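Adenosylmethionine-8-amino-7-oxononanoate aminotransferase (Methanocaldococcus jannaschii, PDB 6ZHK) catalyses pyridoxal 5'-phosphate-dependent transamination as a thermostable D-amino acid transaminase. Local coordinates at the interface of chains A and B. Coordinates in Å, arbitrary orientation; residue numbers count along the deposited sequence, not the author numbering. Chains: chain A/B, Adenosylmethionine-8-amino-7-oxononanoate aminotransferase.

The interface of chains A and B. Residues chain A 90, 93-94, 98-99, 102, 118; chain B 17, 21, 23.
B:His23 and B:Ile21 reach chain A through similar first torsions: CG of the histidine (chi1 -82°) and CG1 of the isoleucine (chi1 -61°) both lie anti to the carbonyl carbon. In the histidine, chi2 of -112° then turns ND1 to A:Leu90, whose carbonyl O takes its N-H on a lone pair at 2.8 Å, almost in the ring plane. The carbonyl O of A:Cys93, 3.1 Å from ND1, sits well out of that plane and off the N-H direction, at best a weak second acceptor. At the opposite ring nitrogen, NE2 donates to the carboxylate OD1 of B:Asp17 at 2.8 Å, from above the carboxylate plane. The imidazole is thus held at both nitrogens. A:Leu90 CG lies 4.0 Å from CE1 of B:His23, the side chains crossing at about a right angle. An alanine here would probably leave the A:Leu90 carbonyl and the B:Asp17 carboxylate without these mates and open a gap beside the leucine side chain. B:Ile21 buries 63 Å² in this patch of the homodimer interface, its extended CG1-CD1 arm lying against helix 96-108, with CG1 packed tightly on CB of A:Ala102 at 3.4 Å and CD1 near A:Ser98. A:Ile99 lays CD1 against CB of B:Asp17. A water also joins the subunits, 2.8 Å from the A:Ser98 hydroxyl OG and 3.0 Å from B:Asp17 OD1. Within chain A, the A:Tyr118 phenol OH donates to the A:Ser98 carbonyl O at 2.8 Å, on a lone pair.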
# COMPACT_ATOMS: atom_id res chain seq x y z
N LEU A 90 1.03 -2.15 15.15
CA LEU A 90 0.58 -3.52 15.41
C LEU A 90 1.73 -4.54 15.36
O LEU A 90 1.50 -5.73 15.49
CB LEU A 90 -0.52 -3.90 14.41
CG LEU A 90 -1.95 -3.73 14.93
CD1 LEU A 90 -2.29 -2.31 15.21
CD2 LEU A 90 -2.97 -4.30 13.94
N CYS A 93 2.55 -5.10 19.13
CA CYS A 93 1.66 -4.33 20.00
C CYS A 93 0.25 -4.38 19.41
O CYS A 93 0.11 -4.77 18.26
CB CYS A 93 2.03 -2.85 20.11
SG CYS A 93 3.73 -2.58 20.70
N GLY A 94 -0.72 -3.84 20.15
CA GLY A 94 -2.04 -3.65 19.61
C GLY A 94 -2.54 -2.22 19.77
O GLY A 94 -1.89 -1.38 20.44
N SER A 98 -8.21 -1.01 15.98
CA SER A 98 -7.96 -2.17 15.12
C SER A 98 -8.60 -3.42 15.75
O SER A 98 -9.05 -4.30 15.02
CB SER A 98 -6.45 -2.36 14.89
OG SER A 98 -5.86 -2.88 16.06
N ILE A 99 -8.64 -3.49 17.10
CA ILE A 99 -9.18 -4.67 17.77
C ILE A 99 -10.68 -4.68 17.56
O ILE A 99 -11.27 -5.75 17.30
CB ILE A 99 -8.80 -4.70 19.27
CG1 ILE A 99 -7.28 -4.90 19.44
CG2 ILE A 99 -9.54 -5.83 19.98
CD1 ILE A 99 -6.71 -4.47 20.79
N ALA A 102 -11.46 -5.56 14.06
CA ALA A 102 -11.17 -6.93 13.59
C ALA A 102 -12.34 -7.82 14.02
O ALA A 102 -12.78 -8.67 13.28
CB ALA A 102 -9.84 -7.47 14.13
N TYR A 118 -4.25 -6.82 8.43
CA TYR A 118 -4.55 -5.53 7.83
C TYR A 118 -3.43 -5.06 6.91
O TYR A 118 -2.28 -5.41 7.10
CB TYR A 118 -4.60 -4.45 8.91
CG TYR A 118 -5.84 -4.54 9.81
CD1 TYR A 118 -7.10 -4.26 9.29
CD2 TYR A 118 -5.74 -4.86 11.17
CE1 TYR A 118 -8.23 -4.29 10.12
CE2 TYR A 118 -6.84 -4.88 12.00
CZ TYR A 118 -8.09 -4.63 11.47
OH TYR A 118 -9.22 -4.62 12.24
N ASP B 17 -8.03 -9.13 20.68
CA ASP B 17 -6.79 -8.89 19.96
C ASP B 17 -6.15 -10.23 19.57
O ASP B 17 -5.79 -10.45 18.40
CB ASP B 17 -5.86 -8.08 20.85
CG ASP B 17 -4.59 -7.56 20.19
OD1 ASP B 17 -4.64 -7.23 18.96
OD2 ASP B 17 -3.57 -7.43 20.92
N ILE B 21 -6.93 -10.83 15.44
CA ILE B 21 -5.95 -10.15 14.57
C ILE B 21 -4.72 -11.04 14.37
O ILE B 21 -4.05 -11.43 15.35
CB ILE B 21 -5.47 -8.80 15.14
CG1 ILE B 21 -6.65 -7.83 15.30
CG2 ILE B 21 -4.37 -8.20 14.21
CD1 ILE B 21 -6.22 -6.47 15.85
N HIS B 23 -1.24 -10.49 13.56
CA HIS B 23 -0.38 -9.31 13.62
C HIS B 23 0.76 -9.42 12.63
O HIS B 23 1.25 -10.51 12.32
CB HIS B 23 0.18 -9.18 15.05
CG HIS B 23 -0.82 -8.51 15.96
ND1 HIS B 23 -0.62 -7.25 16.48
CD2 HIS B 23 -1.96 -8.99 16.53
CE1 HIS B 23 -1.62 -6.92 17.31
NE2 HIS B 23 -2.49 -7.98 17.33
O HOH W 1 -4.29 -4.46 17.76